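Local coordinates for protein Alpha/beta hydrolase (Enterobacter asburiae, PDB 6KMO) that probably catalyses the hydrolysis of carboxylic esters, acting as an esterase or lipase of the alpha/beta hydrolase fold, at residues N24-T29 / T273-V278; A66-A71 / T117-I122. The protein carries 2 engineered substitutions. One frame throughout, in Å; residues are numbered along the deposited sequence.

Contact 1: N24-T29 / T273-V278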
ATOM      1  N   ASN A  24     -17.230  -9.405   1.640  1.00 32.38           N
ATOM      2  CA  ASN A  24     -16.028  -8.813   1.035  1.00 24.24           C
ATOM      3  C   ASN A  24     -15.327  -9.845   0.148  1.00 31.73           C
ATOM      4  O   ASN A  24     -14.222 -10.324   0.416  1.00 33.56           O
ATOM      5  CB  ASN A  24     -15.129  -8.255   2.139  1.00 24.07           C
ATOM      6  CG  ASN A  24     -13.894  -7.552   1.598  1.00 24.03           C
ATOM      7  OD1 ASN A  24     -13.934  -6.906   0.546  1.00 16.04           O
ATOM      8  ND2 ASN A  24     -12.781  -7.666   2.337  1.00 13.23           N
ATOM      9  N   THR A  25     -15.989 -10.163  -0.965  1.00 24.01           N
ATOM     10  CA  THR A  25     -15.581 -11.191  -1.911  1.00 25.10           C
ATOM     11  C   THR A  25     -14.578 -10.612  -2.908  1.00 16.56           C
ATOM     12  O   THR A  25     -14.804  -9.532  -3.444  1.00 16.45           O
ATOM     13  CB  THR A  25     -16.807 -11.671  -2.684  1.00 24.81           C
ATOM     14  OG1 THR A  25     -17.766 -12.223  -1.766  1.00 37.67           O
ATOM     15  CG2 THR A  25     -16.450 -12.701  -3.736  1.00 29.24           C
ATOM     16  N   PRO A  26     -13.469 -11.301  -3.209  1.00 14.88           N
ATOM     17  CA  PRO A  26     -12.500 -10.748  -4.169  1.00 12.00           C
ATOM     18  C   PRO A  26     -13.107 -10.645  -5.559  1.00 12.70           C
ATOM     19  O   PRO A  26     -13.636 -11.620  -6.093  1.00 17.71           O
ATOM     20  CB  PRO A  26     -11.356 -11.766  -4.157  1.00 12.94           C
ATOM     21  CG  PRO A  26     -11.541 -12.542  -2.898  1.00 24.55           C
ATOM     22  CD  PRO A  26     -13.012 -12.595  -2.673  1.00 16.74           C
ATOM     23  N   THR A  27     -13.051  -9.451  -6.139  0.66 11.07           N
ATOM     24  CA  THR A  27     -13.481  -9.206  -7.508  0.66 11.11           C
ATOM     25  C   THR A  27     -12.509  -8.229  -8.149  0.66  9.09           C
ATOM     26  O   THR A  27     -11.938  -7.380  -7.452  0.66  8.69           O
ATOM     27  CB  THR A  27     -14.898  -8.613  -7.563  0.66 16.85           C
ATOM     28  OG1 THR A  27     -14.898  -7.289  -7.028  0.66 20.86           O
ATOM     29  CG2 THR A  27     -15.859  -9.456  -6.755  0.66 15.70           C
ATOM     30  N   PRO A  28     -12.268  -8.337  -9.453  1.00  8.33           N
ATOM     31  CA  PRO A  28     -11.423  -7.345 -10.120  1.00  8.32           C
ATOM     32  C   PRO A  28     -12.085  -5.984 -10.111  1.00  7.93           C
ATOM     33  O   PRO A  28     -13.310  -5.867 -10.097  1.00  9.83           O
ATOM     34  CB  PRO A  28     -11.320  -7.872 -11.557  1.00 11.09           C
ATOM     35  CG  PRO A  28     -11.686  -9.322 -11.484  1.00 12.60           C
ATOM     36  CD  PRO A  28     -12.722  -9.383 -10.393  1.00  8.88           C
ATOM     37  N   THR A  29     -11.271  -4.934 -10.154  1.00  7.25           N
ATOM     38  CA  THR A  29     -11.834  -3.628 -10.434  1.00  7.19           C
ATOM     39  C   THR A  29     -12.438  -3.619 -11.839  1.00  8.13           C
ATOM     40  O   THR A  29     -12.197  -4.511 -12.654  1.00  8.28           O
ATOM     41  CB  THR A  29     -10.782  -2.530 -10.387  1.00  6.98           C
ATOM     42  OG1 THR A  29      -9.825  -2.789 -11.415  1.00  7.45           O
ATOM     43  CG2 THR A  29     -10.122  -2.441  -9.033  1.00  9.87           C
ATOM     44  N   THR A 273       1.382  -7.446  -2.911  1.00  5.32           N
ATOM     45  CA  THR A 273       0.660  -8.564  -3.497  1.00  5.27           C
ATOM     46  C   THR A 273      -0.613  -8.065  -4.173  1.00  4.82           C
ATOM     47  O   THR A 273      -1.140  -6.995  -3.861  1.00  6.10           O
ATOM     48  CB  THR A 273       0.330  -9.639  -2.459  1.00  6.76           C
ATOM     49  OG1 THR A 273      -0.518  -9.047  -1.478  1.00  6.33           O
ATOM     50  CG2 THR A 273       1.592 -10.235  -1.843  1.00  6.78           C
ATOM     51  N   ALA A 274      -1.083  -8.864  -5.123  1.00  5.80           N
ATOM     52  CA  ALA A 274      -2.341  -8.627  -5.816  1.00  5.86           C
ATOM     53  C   ALA A 274      -3.414  -9.518  -5.223  1.00  5.78           C
ATOM     54  O   ALA A 274      -3.189 -10.714  -5.003  1.00  6.52           O
ATOM     55  CB  ALA A 274      -2.189  -8.946  -7.297  1.00  6.65           C
ATOM     56  N   GLU A 275      -4.605  -8.952  -4.987  1.00  5.75           N
ATOM     57  CA  GLU A 275      -5.669  -9.728  -4.347  1.00  5.44           C
ATOM     58  C   GLU A 275      -6.051 -10.957  -5.168  1.00  5.87           C
ATOM     59  O   GLU A 275      -6.344 -12.012  -4.599  1.00  6.57           O
ATOM     60  CB  GLU A 275      -6.902  -8.853  -4.094  1.00  5.71           C
ATOM     61  CG  GLU A 275      -8.081  -9.605  -3.470  1.00  6.14           C
ATOM     62  CD  GLU A 275      -9.330  -8.770  -3.336  1.00  7.25           C
ATOM     63  OE1 GLU A 275      -9.535  -7.817  -4.120  1.00  7.84           O
ATOM     64  OE2 GLU A 275     -10.113  -9.093  -2.414  1.00 11.05           O
ATOM     65  N   LEU A 276      -6.082 -10.840  -6.494  1.00  5.88           N
ATOM     66  CA  LEU A 276      -6.577 -11.921  -7.354  1.00  6.25           C
ATOM     67  C   LEU A 276      -5.422 -12.512  -8.146  1.00  8.07           C
ATOM     68  O   LEU A 276      -5.396 -12.422  -9.371  1.00  9.58           O
ATOM     69  CB  LEU A 276      -7.706 -11.413  -8.265  1.00  7.63           C
ATOM     70  CG  LEU A 276      -8.947 -10.916  -7.500  1.00 10.16           C
ATOM     71  CD1 LEU A 276      -8.954  -9.409  -7.421  1.00 11.39           C
ATOM     72  CD2 LEU A 276     -10.241 -11.429  -8.138  1.00 11.66           C
ATOM     73  N   ASP A 277      -4.467 -13.123  -7.445  1.00  8.64           N
ATOM     74  CA  ASP A 277      -3.224 -13.657  -8.005  1.00  6.64           C
ATOM     75  C   ASP A 277      -2.963 -14.995  -7.333  1.00  6.90           C
ATOM     76  O   ASP A 277      -3.002 -15.094  -6.105  1.00  6.60           O
ATOM     77  CB  ASP A 277      -2.095 -12.654  -7.711  1.00  7.99           C
ATOM     78  CG  ASP A 277      -0.729 -13.039  -8.283  1.00  8.12           C
ATOM     79  OD1 ASP A 277      -0.533 -14.161  -8.787  1.00  7.28           O
ATOM     80  OD2 ASP A 277       0.178 -12.158  -8.237  1.00  8.10           O
ATOM     81  N   VAL A 278      -2.693 -16.031  -8.134  1.00  6.87           N
ATOM     82  CA  VAL A 278      -2.318 -17.323  -7.571  1.00  6.80           C
ATOM     83  C   VAL A 278      -1.164 -17.193  -6.577  1.00  5.91           C
ATOM     84  O   VAL A 278      -1.110 -17.935  -5.598  1.00  6.45           O
ATOM     85  CB  VAL A 278      -1.984 -18.365  -8.660  1.00  7.18           C
ATOM     86  CG1 VAL A 278      -3.228 -18.712  -9.477  1.00  7.48           C
ATOM     87  CG2 VAL A 278      -0.848 -17.905  -9.562  1.00  6.45           C
TER

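Contact 2: A66-A71 / T117-I122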
ATOM      1  N   ALA A  66       3.468   1.313 -25.983  1.00 11.63           N
ATOM      2  CA  ALA A  66       2.970   2.053 -24.841  1.00 11.74           C
ATOM      3  C   ALA A  66       3.667   3.404 -24.745  1.00 11.56           C
ATOM      4  O   ALA A  66       4.835   3.552 -25.102  1.00 14.21           O
ATOM      5  CB  ALA A  66       3.240   1.257 -23.563  1.00 14.48           C
ATOM      6  N   LYS A  67       2.923   4.393 -24.248  1.00 14.93           N
ATOM      7  CA  LYS A  67       3.513   5.683 -23.927  1.00 18.04           C
ATOM      8  C   LYS A  67       4.470   5.523 -22.752  1.00 14.57           C
ATOM      9  O   LYS A  67       4.107   4.950 -21.719  1.00 18.26           O
ATOM     10  CB  LYS A  67       2.394   6.660 -23.558  1.00 23.90           C
ATOM     11  CG  LYS A  67       2.873   8.026 -23.067  1.00 38.60           C
ATOM     12  CD  LYS A  67       1.801   8.731 -22.218  1.00 46.29           C
ATOM     13  CE  LYS A  67       1.868  10.255 -22.340  1.00 52.86           C
ATOM     14  NZ  LYS A  67       0.550  10.921 -22.096  1.00 52.53           N
ATOM     15  N   LEU A  68       5.697   6.013 -22.918  1.00 14.33           N
ATOM     16  CA  LEU A  68       6.696   5.934 -21.858  1.00 14.29           C
ATOM     17  C   LEU A  68       6.845   7.286 -21.194  1.00 15.41           C
ATOM     18  O   LEU A  68       6.975   8.307 -21.892  1.00 18.25           O
ATOM     19  CB  LEU A  68       8.035   5.510 -22.434  1.00 12.94           C
ATOM     20  CG  LEU A  68       8.074   4.115 -23.064  1.00 13.17           C
ATOM     21  CD1 LEU A  68       9.456   3.781 -23.535  1.00 14.29           C
ATOM     22  CD2 LEU A  68       7.583   3.055 -22.071  1.00 15.80           C
ATOM     23  N   PRO A  69       6.835   7.352 -19.867  1.00 10.59           N
ATOM     24  CA  PRO A  69       7.080   8.630 -19.207  1.00 11.46           C
ATOM     25  C   PRO A  69       8.532   9.023 -19.346  1.00 11.82           C
ATOM     26  O   PRO A  69       9.416   8.163 -19.508  1.00 10.57           O
ATOM     27  CB  PRO A  69       6.707   8.342 -17.740  1.00 12.91           C
ATOM     28  CG  PRO A  69       7.037   6.907 -17.576  1.00 12.18           C
ATOM     29  CD  PRO A  69       6.700   6.243 -18.902  1.00 12.17           C
ATOM     30  N   PRO A  70       8.842  10.318 -19.298  1.00 11.60           N
ATOM     31  CA  PRO A  70      10.218  10.755 -19.542  1.00 11.31           C
ATOM     32  C   PRO A  70      11.224  10.154 -18.564  1.00 11.05           C
ATOM     33  O   PRO A  70      11.004  10.127 -17.351  1.00 11.75           O
ATOM     34  CB  PRO A  70      10.130  12.279 -19.384  1.00 15.07           C
ATOM     35  CG  PRO A  70       8.711  12.596 -19.718  1.00 16.84           C
ATOM     36  CD  PRO A  70       7.908  11.450 -19.192  1.00 13.49           C
ATOM     37  N   ALA A  71      12.354   9.715 -19.115  1.00  9.69           N
ATOM     38  CA  ALA A  71      13.476   9.172 -18.362  1.00  9.14           C
ATOM     39  C   ALA A  71      14.661   9.077 -19.310  1.00 11.20           C
ATOM     40  O   ALA A  71      14.500   9.146 -20.534  1.00 15.42           O
ATOM     41  CB  ALA A  71      13.154   7.782 -17.802  1.00  9.29           C
ATOM     42  N   THR A 117       9.823  -4.960 -22.586  1.00  6.56           N
ATOM     43  CA  THR A 117       8.547  -5.290 -21.971  1.00  7.23           C
ATOM     44  C   THR A 117       8.380  -4.626 -20.605  1.00  7.61           C
ATOM     45  O   THR A 117       7.247  -4.312 -20.198  1.00  8.57           O
ATOM     46  CB  THR A 117       8.352  -6.805 -21.789  1.00  6.38           C
ATOM     47  OG1 THR A 117       9.435  -7.377 -21.054  1.00  6.86           O
ATOM     48  CG2 THR A 117       8.162  -7.531 -23.117  1.00  9.02           C
ATOM     49  N   HIS A 118       9.466  -4.434 -19.871  1.00  6.56           N
ATOM     50  CA  HIS A 118       9.415  -3.887 -18.519  1.00  6.89           C
ATOM     51  C   HIS A 118       9.757  -2.408 -18.442  1.00  6.44           C
ATOM     52  O   HIS A 118       9.737  -1.834 -17.343  1.00  7.09           O
ATOM     53  CB  HIS A 118      10.364  -4.675 -17.604  1.00  6.18           C
ATOM     54  CG  HIS A 118       9.813  -6.015 -17.214  1.00  6.12           C
ATOM     55  ND1 HIS A 118       9.559  -7.010 -18.133  1.00  5.01           N
ATOM     56  CD2 HIS A 118       9.435  -6.509 -16.011  1.00  5.84           C
ATOM     57  CE1 HIS A 118       9.048  -8.057 -17.510  1.00  7.00           C
ATOM     58  NE2 HIS A 118       8.965  -7.776 -16.221  1.00  6.33           N
ATOM     59  N   GLU A 119      10.007  -1.751 -19.583  1.00  6.55           N
ATOM     60  CA  GLU A 119      10.544  -0.395 -19.557  1.00  6.66           C
ATOM     61  C   GLU A 119       9.595   0.604 -18.902  1.00  6.63           C
ATOM     62  O   GLU A 119      10.028   1.463 -18.126  1.00  6.34           O
ATOM     63  CB  GLU A 119      10.934   0.062 -20.968  1.00  9.25           C
ATOM     64  CG  GLU A 119      11.519   1.455 -20.950  1.00  8.65           C
ATOM     65  CD  GLU A 119      12.176   1.860 -22.240  1.00  9.85           C
ATOM     66  OE1 GLU A 119      11.966   1.163 -23.260  1.00 11.52           O
ATOM     67  OE2 GLU A 119      12.926   2.863 -22.216  1.00 10.62           O
ATOM     68  N   ARG A 120       8.297   0.525 -19.189  1.00  6.79           N
ATOM     69  CA  ARG A 120       7.383   1.501 -18.610  1.00  5.90           C
ATOM     70  C   ARG A 120       7.363   1.383 -17.087  1.00  6.44           C
ATOM     71  O   ARG A 120       7.438   2.393 -16.367  1.00  6.63           O
ATOM     72  CB  ARG A 120       5.991   1.332 -19.206  1.00  6.67           C
ATOM     73  CG  ARG A 120       5.084   2.532 -18.953  1.00  5.87           C
ATOM     74  CD  ARG A 120       3.747   2.109 -18.390  1.00  8.13           C
ATOM     75  NE  ARG A 120       3.823   1.828 -16.955  1.00  7.18           N
ATOM     76  CZ  ARG A 120       3.485   0.686 -16.368  1.00  7.66           C
ATOM     77  NH1 ARG A 120       3.106  -0.387 -17.043  1.00  7.82           N
ATOM     78  NH2 ARG A 120       3.541   0.636 -15.050  1.00  7.80           N
ATOM     79  N   LEU A 121       7.267   0.150 -16.587  1.00  6.55           N
ATOM     80  CA  LEU A 121       7.313  -0.101 -15.151  1.00  6.38           C
ATOM     81  C   LEU A 121       8.606   0.418 -14.545  1.00  6.00           C
ATOM     82  O   LEU A 121       8.592   1.069 -13.497  1.00  6.36           O
ATOM     83  CB  LEU A 121       7.167  -1.604 -14.899  1.00  6.48           C
ATOM     84  CG  LEU A 121       7.465  -2.120 -13.490  1.00  6.42           C
ATOM     85  CD1 LEU A 121       6.584  -1.450 -12.430  1.00  7.17           C
ATOM     86  CD2 LEU A 121       7.289  -3.643 -13.440  1.00  7.10           C
ATOM     87  N   ILE A 122       9.743   0.114 -15.175  1.00  5.97           N
ATOM     88  CA  ILE A 122      11.021   0.566 -14.637  1.00  6.00           C
ATOM     89  C   ILE A 122      11.063   2.084 -14.581  1.00  5.76           C
ATOM     90  O   ILE A 122      11.478   2.671 -13.579  1.00  6.88           O
ATOM     91  CB  ILE A 122      12.189  -0.009 -15.454  1.00  6.55           C
ATOM     92  CG1 ILE A 122      12.233  -1.526 -15.317  1.00  7.00           C
ATOM     93  CG2 ILE A 122      13.494   0.607 -14.992  1.00  6.59           C
ATOM     94  CD1 ILE A 122      13.059  -2.198 -16.379  1.00  6.79           C
TER

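Contact 1: N24-T29 / T273-V278
This is a van der Waals contact, side chain on side chain and side chain on backbone, without direct hydrogen bonds, in which the loop before helix 30-41 crosses the corner that follows strand 269-274. P26 and L276 mark the closest passage of the two backbones, their CA atoms 6.8 Å apart. E275 reaches over with CG anti to its backbone N (chi1 178°) and an extended chain, so that its side chain crosses that of P26 at about a right angle. Its OE2 touches P26 CB at 3.4 Å and stands equally close to P26 CA. That oxygen has its main partner elsewhere, a salt bridge to R288 of the second subunit, while OE1 accepts the backbone N of G304; the two bonds hold both ends of the carboxylate. R288 of the second subunit also bonds N24, which places the loop at the dimer interface. The apolar part comes from L276 CD2, which packs on P28 CD at 3.9 Å and P26 CB at 4.1 Å. L276 CD1 instead meets backbone, 3.6 Å from T27 O. A chi2 of 101°, away from the staggered values, accompanies this fork. P28 also touches L36 of helix 30-41. One residue beyond L276, D277 bonds H307 ND1 through OD2, a pairing consistent with the acid and histidine of the alpha/beta hydrolase catalytic triad, with the acid on the loop after this strand.

Contact 2: A66-A71 / T117-I122
L68 is wedged against two consecutive residues of helix 115-129, one methyl to each. Its CD1 sits over the flat of the E119 carboxylate, 3.6 Å from both CD and OE1 of E119 and 3.8 Å from OE2, with CD no farther than the oxygens, as expected over a face. CD2 meets R120 CB at 3.7 Å. The aliphatic root of R120 is touched from two more positions, with K67 O 3.8 Å from R120 CG and P69 CD 4.0 Å from the same atom. Here a loop crosses the outer side of an early helix of the alpha/beta hydrolase fold, on its way to edge strand 71-80. Beyond CG the arginine bends at chi2 (-130°) and chi3 (80°), and its guanidinium turns to a salt bridge with D124 and hydrogen bonds with N313 OD1 and G310 O. R123 serves both segments, pairing with E119 OE2 and donating to P69 O. On the inner side of the helix, H118 ND1 donates to T117 OG1, which lies in the imidazole plane at 2.9 Å; D114 bonds the same hydroxyl. The H118 ring meets that of H106, first residue of an HGGG sequence like the one that forms the oxyanion hole in hormone-sensitive-lipase relatives.

In the fold
The two contacts bury similar areas, 211 Å² in contact 1 and 204 Å² in contact 2, and neither has a hydrogen bond between its own segments. They share no helix or strand, and their centres lie 25 Å apart, with contact 2 nested in sequence within contact 1's loop. Each sets a proline-containing loop from early in the chain against a later element, the corner after strand 269-274 in contact 1 and helix 115-129 in contact 2. Contact 1, partly buried, lies in the subunit interface, where a charge is answered by the other chain. Contact 2 is a surface contact, untouched by the second subunit, and E119 and R120 find their charged partners within their own chain.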